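PDB 5UWY: thioredoxin reductase from Streptococcus pyogenes, which probably uses NADPH, through a bound FAD and a redox-active disulfide, to reduce the disulfide of thioredoxin. Local coordinates for residues Y101-A109 against A295-L303. Numbering follows the deposited sequence.
Sequences YEAKTVIIA and AGQGVYHYL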
loop_
_atom_site.group_PDB
_atom_site.type_symbol
_atom_site.label_atom_id
_atom_site.label_comp_id
_atom_site.label_asym_id
_atom_site.label_seq_id
_atom_site.Cartn_x
_atom_site.Cartn_y
_atom_site.Cartn_z
ATOM N N TYR A 101 -12.776 -20.192 -17.270
ATOM C CA TYR A 101 -11.899 -20.794 -16.277
ATOM C C TYR A 101 -12.594 -20.831 -14.922
ATOM O O TYR A 101 -13.403 -19.959 -14.594
ATOM C CB TYR A 101 -10.571 -20.015 -16.167
ATOM C CG TYR A 101 -9.953 -19.674 -17.510
ATOM C CD1 TYR A 101 -8.917 -20.438 -18.039
ATOM C CD2 TYR A 101 -10.403 -18.587 -18.249
ATOM C CE1 TYR A 101 -8.353 -20.129 -19.266
ATOM C CE2 TYR A 101 -9.850 -18.274 -19.477
ATOM C CZ TYR A 101 -8.825 -19.046 -19.980
ATOM O OH TYR A 101 -8.275 -18.731 -21.200
ATOM N N GLU A 102 -12.273 -21.852 -14.135
ATOM C CA GLU A 102 -12.832 -22.018 -12.800
ATOM C C GLU A 102 -11.766 -21.732 -11.755
ATOM O O GLU A 102 -10.593 -22.071 -11.942
ATOM C CB GLU A 102 -13.385 -23.433 -12.607
ATOM C CG GLU A 102 -14.700 -23.679 -13.326
ATOM C CD GLU A 102 -15.144 -25.124 -13.251
ATOM O OE2 GLU A 102 -16.207 -25.387 -12.658
ATOM N N ALA A 103 -12.174 -21.100 -10.658
ATOM C CA ALA A 103 -11.247 -20.821 -9.571
ATOM C C ALA A 103 -11.995 -20.849 -8.253
ATOM O O ALA A 103 -13.211 -20.643 -8.196
ATOM C CB ALA A 103 -10.553 -19.467 -9.736
ATOM N N LYS A 104 -11.241 -21.102 -7.186
ATOM C CA LYS A 104 -11.808 -21.037 -5.847
ATOM C C LYS A 104 -11.943 -19.598 -5.366
ATOM O O LYS A 104 -12.822 -19.305 -4.546
ATOM C CB LYS A 104 -10.951 -21.845 -4.869
ATOM C CG LYS A 104 -10.335 -23.098 -5.473
ATOM C CD LYS A 104 -9.560 -23.891 -4.434
ATOM C CE LYS A 104 -9.577 -25.380 -4.751
ATOM N NZ LYS A 104 -9.813 -26.200 -3.530
ATOM N N THR A 105 -11.089 -18.692 -5.854
ATOM C CA THR A 105 -11.171 -17.277 -5.514
ATOM C C THR A 105 -10.959 -16.420 -6.754
ATOM O O THR A 105 -10.143 -16.744 -7.629
ATOM C CB THR A 105 -10.141 -16.868 -4.444
ATOM O OG1 THR A 105 -8.813 -16.995 -4.971
ATOM C CG2 THR A 105 -10.282 -17.710 -3.183
ATOM N N VAL A 106 -11.696 -15.314 -6.802
ATOM C CA VAL A 106 -11.560 -14.287 -7.826
ATOM C C VAL A 106 -11.137 -12.995 -7.139
ATOM O O VAL A 106 -11.753 -12.586 -6.149
ATOM C CB VAL A 106 -12.875 -14.088 -8.604
ATOM C CG1 VAL A 106 -12.976 -12.672 -9.153
ATOM C CG2 VAL A 106 -12.996 -15.112 -9.714
ATOM N N ILE A 107 -10.082 -12.366 -7.648
ATOM C CA ILE A 107 -9.674 -11.038 -7.202
ATOM C C ILE A 107 -9.886 -10.079 -8.364
ATOM O O ILE A 107 -9.289 -10.246 -9.434
ATOM C CB ILE A 107 -8.218 -11.009 -6.717
ATOM C CG1 ILE A 107 -7.950 -12.159 -5.745
ATOM C CG2 ILE A 107 -7.917 -9.686 -6.035
ATOM C CD1 ILE A 107 -6.574 -12.111 -5.121
ATOM N N ILE A 108 -10.740 -9.083 -8.159
ATOM C CA ILE A 108 -11.089 -8.128 -9.204
ATOM C C ILE A 108 -10.145 -6.936 -9.105
ATOM O O ILE A 108 -10.132 -6.222 -8.097
ATOM C CB ILE A 108 -12.555 -7.690 -9.085
ATOM C CG1 ILE A 108 -13.438 -8.930 -8.932
ATOM C CG2 ILE A 108 -12.967 -6.871 -10.300
ATOM C CD1 ILE A 108 -14.860 -8.728 -9.348
ATOM N N ALA A 109 -9.350 -6.728 -10.153
ATOM C CA ALA A 109 -8.336 -5.681 -10.191
ATOM C C ALA A 109 -8.379 -4.965 -11.531
ATOM O O ALA A 109 -7.344 -4.623 -12.112
ATOM C CB ALA A 109 -6.945 -6.255 -9.929
ATOM N N ALA A 295 -5.250 -8.630 -0.413
ATOM C CA ALA A 295 -6.063 -9.681 -1.026
ATOM C C ALA A 295 -5.244 -10.939 -1.291
ATOM O O ALA A 295 -5.699 -12.058 -1.011
ATOM C CB ALA A 295 -6.697 -9.183 -2.320
ATOM N N GLY A 296 -4.035 -10.773 -1.833
ATOM C CA GLY A 296 -3.193 -11.923 -2.115
ATOM C C GLY A 296 -2.895 -12.750 -0.880
ATOM O O GLY A 296 -2.860 -13.981 -0.941
ATOM N N GLN A 297 -2.685 -12.091 0.262
ATOM C CA GLN A 297 -2.451 -12.857 1.479
ATOM C C GLN A 297 -3.749 -13.381 2.085
ATOM O O GLN A 297 -3.736 -14.410 2.772
ATOM C CB GLN A 297 -1.684 -12.010 2.496
ATOM C CG GLN A 297 -1.062 -12.816 3.625
ATOM C CD GLN A 297 -0.212 -13.967 3.119
ATOM O OE1 GLN A 297 0.507 -13.837 2.127
ATOM N NE2 GLN A 297 -0.294 -15.103 3.801
ATOM N N GLY A 298 -4.874 -12.707 1.836
ATOM C CA GLY A 298 -6.141 -13.177 2.369
ATOM C C GLY A 298 -6.677 -14.402 1.656
ATOM O O GLY A 298 -7.456 -15.171 2.232
ATOM N N VAL A 299 -6.277 -14.597 0.396
ATOM C CA VAL A 299 -6.681 -15.798 -0.334
ATOM C C VAL A 299 -6.296 -17.052 0.443
ATOM O O VAL A 299 -7.102 -17.980 0.595
ATOM C CB VAL A 299 -6.070 -15.802 -1.744
ATOM C CG1 VAL A 299 -6.179 -17.185 -2.351
ATOM C CG2 VAL A 299 -6.773 -14.788 -2.618
ATOM N N TYR A 300 -5.062 -17.092 0.959
ATOM C CA TYR A 300 -4.625 -18.270 1.702
ATOM C C TYR A 300 -5.505 -18.521 2.918
ATOM O O TYR A 300 -5.857 -19.669 3.207
ATOM C CB TYR A 300 -3.170 -18.134 2.143
ATOM C CG TYR A 300 -2.800 -19.178 3.175
ATOM C CD1 TYR A 300 -2.602 -20.503 2.804
ATOM C CD2 TYR A 300 -2.687 -18.851 4.522
ATOM C CE1 TYR A 300 -2.285 -21.467 3.738
ATOM C CE2 TYR A 300 -2.371 -19.811 5.465
ATOM C CZ TYR A 300 -2.170 -21.119 5.066
ATOM O OH TYR A 300 -1.855 -22.084 5.994
ATOM N N HIS A 301 -5.856 -17.466 3.655
ATOM C CA HIS A 301 -6.688 -17.638 4.843
ATOM C C HIS A 301 -8.063 -18.180 4.471
ATOM O O HIS A 301 -8.556 -19.140 5.084
ATOM C CB HIS A 301 -6.809 -16.309 5.593
ATOM C CG HIS A 301 -7.360 -16.442 6.979
ATOM N ND1 HIS A 301 -8.479 -15.758 7.404
ATOM C CD2 HIS A 301 -6.944 -17.177 8.037
ATOM C CE1 HIS A 301 -8.728 -16.066 8.665
ATOM N NE2 HIS A 301 -7.812 -16.926 9.072
ATOM N N TYR A 302 -8.692 -17.580 3.455
ATOM C CA TYR A 302 -9.996 -18.063 3.007
ATOM C C TYR A 302 -9.930 -19.529 2.587
ATOM O O TYR A 302 -10.830 -20.313 2.910
ATOM C CB TYR A 302 -10.516 -17.195 1.859
ATOM C CG TYR A 302 -11.860 -17.634 1.315
ATOM C CD1 TYR A 302 -13.041 -17.266 1.947
ATOM C CD2 TYR A 302 -11.947 -18.418 0.169
ATOM C CE1 TYR A 302 -14.272 -17.666 1.454
ATOM C CE2 TYR A 302 -13.172 -18.823 -0.330
ATOM C CZ TYR A 302 -14.331 -18.444 0.315
ATOM O OH TYR A 302 -15.553 -18.844 -0.178
ATOM N N LEU A 303 -8.866 -19.920 1.879
ATOM C CA LEU A 303 -8.747 -21.310 1.448
ATOM C C LEU A 303 -8.507 -22.244 2.628
ATOM O O LEU A 303 -9.053 -23.351 2.670
ATOM C CB LEU A 303 -7.622 -21.456 0.422
ATOM C CG LEU A 303 -7.857 -20.858 -0.965
ATOM C CD1 LEU A 303 -6.649 -21.091 -1.860
ATOM C CD2 LEU A 303 -9.118 -21.437 -1.586
#
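Ile107 turns its CG1 branch anti to its carbonyl carbon (chi1 -48°) and keeps it extended, which carries CD1 across to Val299 CG2 at 3.7 Å. Its other branch, Ile107 CG2, meets Ala295 CB at 3.9 Å. Ala295 CB lies near both Ile107 methyls, and CD1 bridges from it to Val299, one helical turn on. On Thr105 a chi1 of 66° places OG1 between the backbone N and the carbonyl carbon, facing the Val299 methyls; CG1 of Val299 is 3.7 Å from Thr105 OG1. This is a van der Waals touch of oxygen on methyl; the polar needs of the hydroxyl are met within the sheet by hydrogen bonds with Asp6 O and Thr7 OG1. The other branch of Thr105, CG2, packs obliquely against the Tyr302 ring, 3.8 Å from Tyr302 CD2. In the FAD-binding Rossmann-type domain, strand 105-108 lies between strands 5-10 and 271-273 of a parallel sheet, and helix 285-304 covers this face. The helix runs nearly antiparallel to the strand (163°), with 10.0 Å between the axes of the two short segments. Thr105 and Ile107 point toward the helix; Val106, between them, points away. Lys104 marks the corner where the chain leaves the antiparallel strand 100-103 for the parallel sheet. Its aliphatic part crosses the Leu303 side chain at about a right angle, and Leu303 CD2 lies 3.8 Å from Lys104 CB, with Lys104 CD equally close. No hydrogen bond links the two segments. Beyond the strand's C-terminal end, Ala109 touches the FAD. Along another side of the helix, Tyr300 meets Tyr161 of the second subunit edge-to-face.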